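Local coordinates for Blr3880 protein (Bradyrhizobium japonicum, PDB 2OOD) that probably catalyses the zinc-dependent hydrolytic deamination of guanine to xanthine and ammonia, the first step of guanine degradation, at residues Gly43-Phe48 and Phe398-Ala404; Thr64-Arg69 and Asp454-Val458; Leu124-Leu128 and Glu152-Met158; Asp228-Thr233 and Pro267-Gly271. All coordinates share one frame; numbering follows the deposited sequence.

Contact 1 of 4, residues Gly43-Phe48 and Phe398-Ala404; sequences GVIKAF and FEPGKEA
Over one face of the Phe48 ring sits the CB methylene of Phe398, centred on the ring in a CH-pi contact, 3.7 Å from CB to the ring centroid. The two phenyl rings themselves meet obliquely, with planes 54° apart, and Phe48 CZ comes 3.6 Å from Phe398 CD2. Phe12 joins this aromatic group by standing edge-to-face with both rings, and His33 does the same with Phe48. With CG anti to the backbone N (chi1 -176°), the Phe48 ring is carried over the start of the 398-404 loop, and its CB lies close to the Phe398 carbonyl.

Ile45 works in two ways. Its side chain reaches into the loop, where CD1 packs on Ala404 CB at 3.5 Å and CG2 lies near the Phe398 carbonyl. Its backbone pairs with the second half of a type II turn, Glu399 to Lys402: Ile45 N donates to Lys402 O at 3.0 Å, and Gly401 N, at the third position with positive phi, donates to Ile45 O at 2.9 Å. A further bond, Ala404 N to Gly43 O at 3.1 Å, is almost straight, at 170°, and Val44 and Glu403 form a single beta bridge.

The acidic side chains of the loop find partners elsewhere: Glu399 pairs with Arg31, and Glu403 with Arg198 and Arg159. The contact thus lays the loop that precedes strand 406-409 along strand 45-48, an outermost strand of its four-stranded sheet, while Met38 and Val40 of the adjacent strand 36-41 touch Ile45, Phe398 and Ala404 from within that sheet.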
loop_
_atom_site.group_PDB
_atom_site.type_symbol
_atom_site.label_atom_id
_atom_site.label_comp_id
_atom_site.label_asym_id
_atom_site.label_seq_id
_atom_site.Cartn_x
_atom_site.Cartn_y
_atom_site.Cartn_z
ATOM N N GLY A 43 -0.721 10.836 -34.070
ATOM C CA GLY A 43 -1.141 10.726 -32.684
ATOM C C GLY A 43 -2.633 10.631 -32.423
ATOM O O GLY A 43 -3.078 10.861 -31.297
ATOM N N VAL A 44 -3.414 10.294 -33.441
ATOM C CA VAL A 44 -4.855 10.176 -33.271
ATOM C C VAL A 44 -5.347 8.826 -33.766
ATOM O O VAL A 44 -5.023 8.423 -34.884
ATOM C CB VAL A 44 -5.586 11.290 -34.029
ATOM C CG1 VAL A 44 -7.080 11.029 -34.030
ATOM C CG2 VAL A 44 -5.287 12.624 -33.376
ATOM N N ILE A 45 -6.113 8.118 -32.935
ATOM C CA ILE A 45 -6.629 6.802 -33.324
ATOM C C ILE A 45 -7.463 6.975 -34.584
ATOM O O ILE A 45 -8.302 7.876 -34.663
ATOM C CB ILE A 45 -7.562 6.181 -32.254
ATOM C CG1 ILE A 45 -7.065 6.490 -30.837
ATOM C CG2 ILE A 45 -7.618 4.673 -32.456
ATOM C CD1 ILE A 45 -5.852 5.722 -30.443
ATOM N N LYS A 46 -7.231 6.124 -35.575
ATOM C CA LYS A 46 -7.994 6.208 -36.815
ATOM C C LYS A 46 -8.805 4.945 -37.028
ATOM O O LYS A 46 -9.838 4.965 -37.693
ATOM C CB LYS A 46 -7.064 6.437 -38.004
ATOM C CG LYS A 46 -6.406 7.805 -38.000
ATOM C CD LYS A 46 -7.437 8.934 -38.013
ATOM C CE LYS A 46 -6.742 10.296 -38.009
ATOM N NZ LYS A 46 -7.711 11.434 -38.033
ATOM N N ALA A 47 -8.338 3.847 -36.449
ATOM C CA ALA A 47 -9.025 2.581 -36.577
ATOM C C ALA A 47 -8.556 1.629 -35.489
ATOM O O ALA A 47 -7.359 1.500 -35.225
ATOM C CB ALA A 47 -8.762 1.983 -37.950
ATOM N N PHE A 48 -9.510 0.962 -34.855
ATOM C CA PHE A 48 -9.196 0.012 -33.798
ATOM C C PHE A 48 -10.079 -1.214 -33.996
ATOM O O PHE A 48 -11.237 -1.093 -34.400
ATOM C CB PHE A 48 -9.454 0.656 -32.427
ATOM C CG PHE A 48 -9.063 -0.212 -31.262
ATOM C CD1 PHE A 48 -7.755 -0.674 -31.122
ATOM C CD2 PHE A 48 -10.006 -0.582 -30.309
ATOM C CE1 PHE A 48 -7.395 -1.501 -30.040
ATOM C CE2 PHE A 48 -9.653 -1.406 -29.230
ATOM C CZ PHE A 48 -8.348 -1.865 -29.100
ATOM N N PHE A 398 -9.781 3.415 -26.572
ATOM C CA PHE A 398 -9.256 3.354 -27.917
ATOM C C PHE A 398 -10.249 3.632 -29.047
ATOM O O PHE A 398 -10.105 3.106 -30.149
ATOM C CB PHE A 398 -8.609 1.995 -28.112
ATOM C CG PHE A 398 -7.536 1.699 -27.109
ATOM C CD1 PHE A 398 -6.532 2.631 -26.846
ATOM C CD2 PHE A 398 -7.503 0.480 -26.441
ATOM C CE1 PHE A 398 -5.509 2.350 -25.934
ATOM C CE2 PHE A 398 -6.482 0.192 -25.527
ATOM C CZ PHE A 398 -5.489 1.130 -25.278
ATOM N N GLU A 399 -11.253 4.456 -28.791
ATOM C CA GLU A 399 -12.218 4.781 -29.830
ATOM C C GLU A 399 -11.610 5.730 -30.852
ATOM O O GLU A 399 -10.944 6.699 -30.490
ATOM C CB GLU A 399 -13.460 5.439 -29.220
ATOM C CG GLU A 399 -14.450 4.458 -28.626
ATOM C CD GLU A 399 -15.107 3.576 -29.683
ATOM O OE1 GLU A 399 -14.387 2.983 -30.523
ATOM O OE2 GLU A 399 -16.353 3.469 -29.662
ATOM N N PRO A 400 -11.834 5.464 -32.147
ATOM C CA PRO A 400 -11.307 6.309 -33.224
ATOM C C PRO A 400 -11.639 7.779 -32.998
ATOM O O PRO A 400 -12.771 8.121 -32.663
ATOM C CB PRO A 400 -11.997 5.747 -34.461
ATOM C CG PRO A 400 -12.052 4.277 -34.150
ATOM C CD PRO A 400 -12.511 4.276 -32.697
ATOM N N GLY A 401 -10.646 8.643 -33.177
ATOM C CA GLY A 401 -10.868 10.064 -32.983
ATOM C C GLY A 401 -10.272 10.571 -31.685
ATOM O O GLY A 401 -10.126 11.776 -31.478
ATOM N N LYS A 402 -9.931 9.646 -30.797
ATOM C CA LYS A 402 -9.347 10.015 -29.521
ATOM C C LYS A 402 -7.833 10.065 -29.625
ATOM O O LYS A 402 -7.238 9.489 -30.538
ATOM C CB LYS A 402 -9.778 9.028 -28.432
ATOM C CG LYS A 402 -11.241 9.187 -28.051
ATOM C CD LYS A 402 -11.615 8.402 -26.815
ATOM C CE LYS A 402 -13.020 8.782 -26.363
ATOM N NZ LYS A 402 -13.430 8.087 -25.116
ATOM N N GLU A 403 -7.213 10.772 -28.692
ATOM C CA GLU A 403 -5.772 10.899 -28.686
ATOM C C GLU A 403 -5.166 9.568 -28.237
ATOM O O GLU A 403 -5.686 8.905 -27.343
ATOM C CB GLU A 403 -5.399 12.069 -27.782
ATOM C CG GLU A 403 -6.243 13.287 -28.126
ATOM C CD GLU A 403 -5.851 14.532 -27.375
ATOM O OE1 GLU A 403 -5.657 14.454 -26.147
ATOM O OE2 GLU A 403 -5.749 15.600 -28.015
ATOM N N ALA A 404 -4.075 9.171 -28.882
ATOM C CA ALA A 404 -3.443 7.895 -28.594
ATOM C C ALA A 404 -2.432 7.841 -27.461
ATOM O O ALA A 404 -1.233 7.753 -27.707
ATOM C CB ALA A 404 -2.810 7.351 -29.862
#

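Contact 2 of 4, residues Thr64-Arg69 and Asp454-Val458; sequences THIKDR and DETWV
Ile66 and Glu455 face each other from strands that are not hydrogen-bonded neighbours: the short axes of 64-67 and 454-458 approach to 10.1 Å, with their directions 139° apart, so side chains alone bridge the gap. After Lys67 the chain turns a corner at Asp68 and Arg69, and Asp454 and Glu455 form a classic beta bulge opposite Ala408.

In the apolar part, Ile66 CD1 lies 3.8 Å from Trp457 CZ2, and the two side chains run alongside one another, pointing opposite ways. The indole is held by a bond from its NE1 to Glu455 OE1, 3.0 Å long, which lies in the ring plane and uses the anti lone pair of the carboxylate oxygen. Phe406 stacks on the same indole.

At the corner, Arg69 bends at chi2 (-74°), and its NE meets Asp454 OD2 at 3.0 Å in a salt bridge. The oxygen lies in the guanidinium plane but is approached from above its own carboxylate plane, the two planes being 80° apart. Arg69 NH1 also donates to Asp68 O, which helps set the turn of the guanidinium, and Lys465 shares Asp454 OD2.

Such face-to-face packing of strands from two sheets is typical of the small beta-sandwich domain that accompanies the barrel in amidohydrolases.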
loop_
_atom_site.group_PDB
_atom_site.type_symbol
_atom_site.label_atom_id
_atom_site.label_comp_id
_atom_site.label_asym_id
_atom_site.label_seq_id
_atom_site.Cartn_x
_atom_site.Cartn_y
_atom_site.Cartn_z
ATOM N N THR A 64 3.844 -1.848 -35.312
ATOM C CA THR A 64 4.777 -2.050 -34.207
ATOM C C THR A 64 4.113 -3.091 -33.312
ATOM O O THR A 64 3.024 -2.863 -32.794
ATOM C CB THR A 64 4.979 -0.754 -33.403
ATOM O OG1 THR A 64 5.510 0.263 -34.263
ATOM C CG2 THR A 64 5.929 -0.993 -32.237
ATOM N N HIS A 65 4.757 -4.235 -33.133
ATOM C CA HIS A 65 4.163 -5.287 -32.320
ATOM C C HIS A 65 4.656 -5.326 -30.873
ATOM O O HIS A 65 5.769 -5.798 -30.602
ATOM C CB HIS A 65 4.411 -6.655 -32.974
ATOM C CG HIS A 65 3.504 -7.745 -32.479
ATOM N ND1 HIS A 65 3.751 -9.081 -32.715
ATOM C CD2 HIS A 65 2.349 -7.697 -31.771
ATOM C CE1 HIS A 65 2.791 -9.810 -32.172
ATOM N NE2 HIS A 65 1.927 -8.995 -31.593
ATOM N N ILE A 66 3.826 -4.823 -29.955
ATOM C CA ILE A 66 4.148 -4.846 -28.529
ATOM C C ILE A 66 3.767 -6.264 -28.110
ATOM O O ILE A 66 2.593 -6.562 -27.937
ATOM C CB ILE A 66 3.269 -3.881 -27.696
ATOM C CG1 ILE A 66 3.163 -2.510 -28.370
ATOM C CG2 ILE A 66 3.858 -3.732 -26.295
ATOM C CD1 ILE A 66 4.400 -1.695 -28.282
ATOM N N LYS A 67 4.742 -7.144 -27.951
ATOM C CA LYS A 67 4.420 -8.515 -27.578
ATOM C C LYS A 67 4.321 -8.773 -26.072
ATOM O O LYS A 67 4.861 -8.019 -25.268
ATOM C CB LYS A 67 5.445 -9.469 -28.195
ATOM C CG LYS A 67 5.411 -9.508 -29.716
ATOM C CD LYS A 67 6.464 -10.469 -30.259
ATOM C CE LYS A 67 6.406 -10.560 -31.782
ATOM N NZ LYS A 67 7.293 -11.646 -32.321
ATOM N N ASP A 68 3.613 -9.840 -25.709
ATOM C CA ASP A 68 3.434 -10.257 -24.318
ATOM C C ASP A 68 3.076 -9.181 -23.303
ATOM O O ASP A 68 3.593 -9.185 -22.183
ATOM C CB ASP A 68 4.683 -10.982 -23.830
ATOM C CG ASP A 68 5.028 -12.176 -24.692
ATOM O OD1 ASP A 68 4.112 -12.980 -24.980
ATOM O OD2 ASP A 68 6.212 -12.310 -25.079
ATOM N N ARG A 69 2.186 -8.273 -23.677
ATOM C CA ARG A 69 1.779 -7.220 -22.766
ATOM C C ARG A 69 0.276 -7.026 -22.891
ATOM O O ARG A 69 -0.365 -7.581 -23.786
ATOM C CB ARG A 69 2.480 -5.909 -23.128
ATOM C CG ARG A 69 3.993 -5.961 -23.092
ATOM C CD ARG A 69 4.511 -5.983 -21.669
ATOM N NE ARG A 69 5.971 -5.955 -21.599
ATOM C CZ ARG A 69 6.749 -7.029 -21.494
ATOM N NH1 ARG A 69 6.219 -8.247 -21.445
ATOM N NH2 ARG A 69 8.066 -6.880 -21.422
ATOM N N ASP A 454 5.559 -1.215 -18.546
ATOM C CA ASP A 454 6.694 -1.473 -19.422
ATOM C C ASP A 454 6.922 -0.380 -20.467
ATOM O O ASP A 454 8.063 -0.044 -20.781
ATOM C CB ASP A 454 6.520 -2.826 -20.108
ATOM C CG ASP A 454 7.819 -3.359 -20.674
ATOM O OD1 ASP A 454 8.795 -3.491 -19.900
ATOM O OD2 ASP A 454 7.864 -3.647 -21.888
ATOM N N GLU A 455 5.847 0.180 -21.003
ATOM C CA GLU A 455 5.977 1.234 -21.996
ATOM C C GLU A 455 4.853 2.241 -21.830
ATOM O O GLU A 455 3.712 1.864 -21.584
ATOM C CB GLU A 455 5.922 0.648 -23.410
ATOM C CG GLU A 455 7.049 -0.318 -23.748
ATOM C CD GLU A 455 6.964 -0.839 -25.177
ATOM O OE1 GLU A 455 6.317 -0.171 -26.013
ATOM O OE2 GLU A 455 7.558 -1.907 -25.464
ATOM N N THR A 456 5.182 3.523 -21.954
ATOM C CA THR A 456 4.183 4.580 -21.846
ATOM C C THR A 456 4.259 5.396 -23.135
ATOM O O THR A 456 5.315 5.910 -23.482
ATOM C CB THR A 456 4.457 5.516 -20.647
ATOM O OG1 THR A 456 4.495 4.753 -19.438
ATOM C CG2 THR A 456 3.362 6.554 -20.534
ATOM N N TRP A 457 3.141 5.504 -23.845
ATOM C CA TRP A 457 3.099 6.242 -25.100
ATOM C C TRP A 457 2.209 7.472 -24.995
ATOM O O TRP A 457 1.183 7.449 -24.327
ATOM C CB TRP A 457 2.565 5.342 -26.221
ATOM C CG TRP A 457 3.423 4.136 -26.527
ATOM C CD1 TRP A 457 3.790 3.150 -25.659
ATOM C CD2 TRP A 457 4.001 3.788 -27.796
ATOM N NE1 TRP A 457 4.559 2.209 -26.307
ATOM C CE2 TRP A 457 4.701 2.578 -27.617
ATOM C CE3 TRP A 457 3.991 4.382 -29.064
ATOM C CZ2 TRP A 457 5.391 1.953 -28.667
ATOM C CZ3 TRP A 457 4.679 3.752 -30.109
ATOM C CH2 TRP A 457 5.364 2.555 -29.899
ATOM N N VAL A 458 2.606 8.541 -25.669
ATOM C CA VAL A 458 1.837 9.773 -25.677
ATOM C C VAL A 458 1.726 10.235 -27.122
ATOM O O VAL A 458 2.736 10.552 -27.753
ATOM C CB VAL A 458 2.534 10.872 -24.871
ATOM C CG1 VAL A 458 1.705 12.133 -24.890
ATOM C CG2 VAL A 458 2.754 10.408 -23.461
#

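Contact 3 of 4, residues Leu124-Leu128 and Glu152-Met158; sequences LDALL and EASRRNM
Leu124 lays its CB over one face of the Arg156 guanidinium, 3.6 Å above the plane and over its centre, while its two methyl groups straddle the end of selenomethionine Met158. The setting is the layer of helices outside an amidohydrolase barrel, where helices 113-129 and 143-156 are successive, with strand 132-138 between them in the chain; their short axes diverge by 44°.

Arg156 meets two acids along the edge of its flat group. NH1 and NH2 both point at a single oxygen, Asp125 OD1, at 2.7 Å and 2.9 Å, and NE reaches Glu152 OE2 at 2.8 Å. Both oxygens lie near the guanidinium plane, so the group is held flat beneath Leu124. The extended stem from CG to NE carries it across to the neighbouring helix, and Leu128 CD1 closes in at its edge. Lys121 pairs with Asp125 OD2, and Asp125 also packs on Leu416 of the second subunit. Replacing the arginine by a leucine would probably leave Asp125 and Glu152 without the positive charge they share, and take away the flat surface on which Leu124 rests.

Beyond Arg156 the helix ends in a Schellman motif: Asn157 takes positive phi, and Met158 N donates to Ala153 O. The chain then turns Met158 inward, and a bend at chi3 (-84°) brings CE to 3.4 Å from Leu124 CD1.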
loop_
_atom_site.group_PDB
_atom_site.type_symbol
_atom_site.label_atom_id
_atom_site.label_comp_id
_atom_site.label_asym_id
_atom_site.label_seq_id
_atom_site.Cartn_x
_atom_site.Cartn_y
_atom_site.Cartn_z
ATOM N N LEU A 124 7.095 15.038 -14.249
ATOM C CA LEU A 124 6.599 14.376 -15.448
ATOM C C LEU A 124 7.297 13.044 -15.732
ATOM O O LEU A 124 6.682 12.127 -16.278
ATOM C CB LEU A 124 6.712 15.312 -16.656
ATOM C CG LEU A 124 5.748 16.505 -16.614
ATOM C CD1 LEU A 124 6.060 17.479 -17.722
ATOM C CD2 LEU A 124 4.323 16.010 -16.741
ATOM N N ASP A 125 8.572 12.924 -15.373
ATOM C CA ASP A 125 9.277 11.660 -15.590
ATOM C C ASP A 125 8.663 10.594 -14.680
ATOM O O ASP A 125 8.378 9.486 -15.117
ATOM C CB ASP A 125 10.773 11.782 -15.271
ATOM C CG ASP A 125 11.536 12.609 -16.291
ATOM O OD1 ASP A 125 10.969 12.962 -17.345
ATOM O OD2 ASP A 125 12.720 12.900 -16.032
ATOM N N ALA A 126 8.459 10.937 -13.411
ATOM C CA ALA A 126 7.874 10.007 -12.454
ATOM C C ALA A 126 6.491 9.553 -12.911
ATOM O O ALA A 126 6.140 8.384 -12.771
ATOM C CB ALA A 126 7.783 10.653 -11.091
ATOM N N LEU A 127 5.713 10.482 -13.456
ATOM C CA LEU A 127 4.377 10.171 -13.938
ATOM C C LEU A 127 4.384 9.203 -15.113
ATOM O O LEU A 127 3.547 8.309 -15.192
ATOM C CB LEU A 127 3.644 11.449 -14.349
ATOM C CG LEU A 127 3.035 12.289 -13.227
ATOM C CD1 LEU A 127 2.353 13.508 -13.820
ATOM C CD2 LEU A 127 2.041 11.449 -12.447
ATOM N N LEU A 128 5.326 9.385 -16.031
ATOM C CA LEU A 128 5.414 8.524 -17.200
ATOM C C LEU A 128 5.905 7.127 -16.839
ATOM O O LEU A 128 5.404 6.128 -17.358
ATOM C CB LEU A 128 6.334 9.155 -18.251
ATOM C CG LEU A 128 5.807 10.433 -18.907
ATOM C CD1 LEU A 128 6.899 11.028 -19.766
ATOM C CD2 LEU A 128 4.570 10.140 -19.738
ATOM N N GLU A 152 6.822 22.334 -20.331
ATOM C CA GLU A 152 7.475 21.033 -20.427
ATOM C C GLU A 152 6.435 20.008 -20.870
ATOM O O GLU A 152 6.769 18.984 -21.457
ATOM C CB GLU A 152 8.071 20.629 -19.079
ATOM C CG GLU A 152 8.680 19.241 -19.061
ATOM C CD GLU A 152 9.771 19.060 -20.104
ATOM O OE1 GLU A 152 10.180 20.064 -20.718
ATOM O OE2 GLU A 152 10.229 17.916 -20.308
ATOM N N ALA A 153 5.168 20.293 -20.588
ATOM C CA ALA A 153 4.091 19.398 -20.976
ATOM C C ALA A 153 3.931 19.491 -22.484
ATOM O O ALA A 153 3.583 18.514 -23.146
ATOM C CB ALA A 153 2.788 19.785 -20.274
ATOM N N SER A 154 4.192 20.673 -23.024
ATOM C CA SER A 154 4.091 20.887 -24.461
ATOM C C SER A 154 5.168 20.124 -25.233
ATOM O O SER A 154 4.877 19.503 -26.257
ATOM C CB SER A 154 4.201 22.377 -24.780
ATOM O OG SER A 154 3.094 23.074 -24.250
ATOM N N ARG A 155 6.406 20.168 -24.747
ATOM C CA ARG A 155 7.503 19.475 -25.413
ATOM C C ARG A 155 7.224 17.983 -25.534
ATOM O O ARG A 155 7.637 17.339 -26.514
ATOM C CB ARG A 155 8.814 19.692 -24.653
ATOM C CG ARG A 155 9.192 21.152 -24.489
ATOM C CD ARG A 155 10.489 21.299 -23.731
ATOM N NE ARG A 155 10.705 22.689 -23.362
ATOM C CZ ARG A 155 10.367 23.219 -22.189
ATOM N NH1 ARG A 155 9.802 22.468 -21.260
ATOM N NH2 ARG A 155 10.577 24.509 -21.954
ATOM N N ARG A 156 6.526 17.431 -24.546
ATOM C CA ARG A 156 6.195 16.015 -24.565
ATOM C C ARG A 156 4.807 15.852 -25.173
ATOM O O ARG A 156 4.362 14.742 -25.457
ATOM C CB ARG A 156 6.229 15.449 -23.147
ATOM C CG ARG A 156 7.411 15.936 -22.332
ATOM C CD ARG A 156 7.748 14.993 -21.197
ATOM N NE ARG A 156 8.690 15.593 -20.256
ATOM C CZ ARG A 156 9.288 14.928 -19.270
ATOM N NH1 ARG A 156 9.046 13.639 -19.097
ATOM N NH2 ARG A 156 10.122 15.551 -18.452
ATOM N N ASN A 157 4.146 16.984 -25.382
ATOM C CA ASN A 157 2.807 17.047 -25.953
ATOM C C ASN A 157 1.802 16.165 -25.220
ATOM O O ASN A 157 1.133 15.318 -25.817
ATOM C CB ASN A 157 2.837 16.688 -27.439
ATOM C CG ASN A 157 1.633 17.236 -28.186
ATOM O OD1 ASN A 157 1.019 18.209 -27.747
ATOM N ND2 ASN A 157 1.302 16.629 -29.326
HETATM N N MSE A 158 1.696 16.389 -23.914
HETATM C CA MSE A 158 0.783 15.634 -23.068
HETATM C C MSE A 158 -0.410 16.499 -22.695
HETATM O O MSE A 158 -0.265 17.711 -22.511
HETATM C CB MSE A 158 1.487 15.210 -21.789
HETATM C CG MSE A 158 2.715 14.372 -22.005
HETATM SE SE MSE A 158 3.646 14.065 -20.313
HETATM C CE MSE A 158 4.681 15.710 -20.212
#

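Contact 4 of 4, residues Asp228-Thr233 and Pro267-Gly271; sequences DCWVNT and PKFSG
Val231 sits beside Phe269 in parallel register, and its backbone bonds to the residues on either side of Phe269. Val231 N donates to Lys268 O at 2.9 Å, Ser270 N to Val231 O, and Thr233 N to Ser270 O at 3.0 Å, the last nearly along the carbonyl axis.

Charged and aromatic contacts gather at the start of the strands. The Lys268 chain, extended beyond CG, lies along the Trp230 indole, with CD 3.7 Å from the six-membered ring centroid and over its face. NZ adds a cation-pi contact at 4.0 Å from that centroid. The ammonium then donates to Asp228 O at 2.9 Å and forms a salt bridge with Asp228 OD1 at 3.3 Å, while the other oxygen of Asp228 goes to His194. Trp230 NE1 is bonded to Leu389 O, which fixes how the indole is turned. An alanine in place of Trp230 is likely to leave Lys268 without its flat support, freer to swing away from Asp228.

Apolar packing lies on the sheet face shared by Val231, Thr233 and Phe269: Phe269 CD1 meets Val231 CG1, and its CZ meets Thr233 CG2 at 3.6 Å. Thr233, just before the zinc ligand His234, bonds through OG1 to Pro205 O and Tyr259 OH.

At the N-terminal ends of these neighbouring amidohydrolase barrel strands, a carbonyl, a carboxylate and an aromatic face together probably favour the charged lysine.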
loop_
_atom_site.group_PDB
_atom_site.type_symbol
_atom_site.label_atom_id
_atom_site.label_comp_id
_atom_site.label_asym_id
_atom_site.label_seq_id
_atom_site.Cartn_x
_atom_site.Cartn_y
_atom_site.Cartn_z
ATOM N N ASP A 228 -14.999 28.174 -20.314
ATOM C CA ASP A 228 -14.397 26.919 -20.760
ATOM C C ASP A 228 -13.371 26.356 -19.790
ATOM O O ASP A 228 -13.035 25.174 -19.862
ATOM C CB ASP A 228 -13.746 27.108 -22.133
ATOM C CG ASP A 228 -13.523 25.792 -22.859
ATOM O OD1 ASP A 228 -14.530 25.116 -23.182
ATOM O OD2 ASP A 228 -12.345 25.435 -23.102
ATOM N N CYS A 229 -12.875 27.196 -18.888
ATOM C CA CYS A 229 -11.882 26.758 -17.914
ATOM C C CYS A 229 -12.429 25.832 -16.830
ATOM O O CYS A 229 -13.590 25.925 -16.439
ATOM C CB CYS A 229 -11.231 27.963 -17.233
ATOM S SG CYS A 229 -9.970 28.799 -18.193
ATOM N N TRP A 230 -11.563 24.943 -16.350
ATOM C CA TRP A 230 -11.891 24.002 -15.287
ATOM C C TRP A 230 -11.731 24.696 -13.933
ATOM O O TRP A 230 -11.160 25.789 -13.843
ATOM C CB TRP A 230 -10.930 22.813 -15.324
ATOM C CG TRP A 230 -11.302 21.689 -16.256
ATOM C CD1 TRP A 230 -11.646 20.428 -15.896
ATOM C CD2 TRP A 230 -11.316 21.713 -17.695
ATOM N NE1 TRP A 230 -11.870 19.659 -17.012
ATOM C CE2 TRP A 230 -11.676 20.425 -18.128
ATOM C CE3 TRP A 230 -11.060 22.698 -18.656
ATOM C CZ2 TRP A 230 -11.785 20.095 -19.484
ATOM C CZ3 TRP A 230 -11.171 22.361 -20.008
ATOM C CH2 TRP A 230 -11.530 21.076 -20.402
ATOM N N VAL A 231 -12.241 24.053 -12.885
ATOM C CA VAL A 231 -12.117 24.552 -11.512
ATOM C C VAL A 231 -11.600 23.354 -10.716
ATOM O O VAL A 231 -12.197 22.280 -10.742
ATOM C CB VAL A 231 -13.472 25.023 -10.920
ATOM C CG1 VAL A 231 -13.243 25.667 -9.562
ATOM C CG2 VAL A 231 -14.138 26.011 -11.855
ATOM N N ASN A 232 -10.486 23.538 -10.022
ATOM C CA ASN A 232 -9.861 22.457 -9.271
ATOM C C ASN A 232 -9.597 22.880 -7.832
ATOM O O ASN A 232 -8.997 23.923 -7.594
ATOM C CB ASN A 232 -8.554 22.072 -9.983
ATOM C CG ASN A 232 -7.794 20.964 -9.281
ATOM O OD1 ASN A 232 -8.379 19.980 -8.825
ATOM N ND2 ASN A 232 -6.477 21.108 -9.215
ATOM N N THR A 233 -10.043 22.071 -6.874
ATOM C CA THR A 233 -9.853 22.401 -5.459
ATOM C C THR A 233 -9.940 21.185 -4.524
ATOM O O THR A 233 -9.937 20.044 -4.972
ATOM C CB THR A 233 -10.904 23.461 -5.006
ATOM O OG1 THR A 233 -10.537 23.986 -3.727
ATOM C CG2 THR A 233 -12.288 22.845 -4.921
ATOM N N PRO A 267 -20.157 21.582 -13.973
ATOM C CA PRO A 267 -19.258 20.822 -14.853
ATOM C C PRO A 267 -17.817 21.314 -14.795
ATOM O O PRO A 267 -17.570 22.513 -14.673
ATOM C CB PRO A 267 -19.875 21.023 -16.230
ATOM C CG PRO A 267 -21.332 21.081 -15.920
ATOM C CD PRO A 267 -21.366 21.997 -14.705
ATOM N N LYS A 268 -16.875 20.379 -14.874
ATOM C CA LYS A 268 -15.454 20.700 -14.852
ATOM C C LYS A 268 -14.927 21.122 -13.484
ATOM O O LYS A 268 -13.831 21.676 -13.377
ATOM C CB LYS A 268 -15.137 21.780 -15.893
ATOM C CG LYS A 268 -15.297 21.309 -17.334
ATOM C CD LYS A 268 -14.927 22.402 -18.325
ATOM C CE LYS A 268 -15.107 21.930 -19.758
ATOM N NZ LYS A 268 -14.646 22.946 -20.743
ATOM N N PHE A 269 -15.713 20.869 -12.444
ATOM C CA PHE A 269 -15.295 21.178 -11.080
ATOM C C PHE A 269 -14.810 19.877 -10.455
ATOM O O PHE A 269 -15.467 18.842 -10.585
ATOM C CB PHE A 269 -16.462 21.700 -10.245
ATOM C CG PHE A 269 -16.157 21.804 -8.766
ATOM C CD1 PHE A 269 -15.710 23.000 -8.213
ATOM C CD2 PHE A 269 -16.343 20.711 -7.919
ATOM C CE1 PHE A 269 -15.460 23.107 -6.838
ATOM C CE2 PHE A 269 -16.093 20.817 -6.545
ATOM C CZ PHE A 269 -15.653 22.016 -6.012
ATOM N N SER A 270 -13.671 19.917 -9.778
ATOM C CA SER A 270 -13.160 18.720 -9.131
ATOM C C SER A 270 -12.856 19.031 -7.677
ATOM O O SER A 270 -12.077 19.937 -7.386
ATOM C CB SER A 270 -11.895 18.222 -9.836
ATOM O OG SER A 270 -12.190 17.699 -11.117
ATOM N N GLY A 271 -13.493 18.296 -6.770
ATOM C CA GLY A 271 -13.256 18.495 -5.352
ATOM C C GLY A 271 -12.491 17.302 -4.818
ATOM O O GLY A 271 -13.036 16.211 -4.737
#

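How the contacts relate
Contacts 1 and 2 concern strands beside the barrel, contacts 3 and 4 the barrel and its helices. Contacts 1 and 2 have alternating segments along the chain, each joining an N-terminal part to a C-terminal one; their centres are 16 Å apart. Contacts 3 and 4 are nested inside those loops, 22 Å apart between centres. Contact 2 touches contact 3: Thr456 OG1 lies 2.7 Å from Leu128 O, a probable hydrogen bond, and Val458 packs on Met158. Contact 4 is nearest to function, its Thr233 side chain about 7 Å from the bound guanine and its Asn232 side chain about 8 Å from the zinc ion; the other three lie away from the zinc and guanine site.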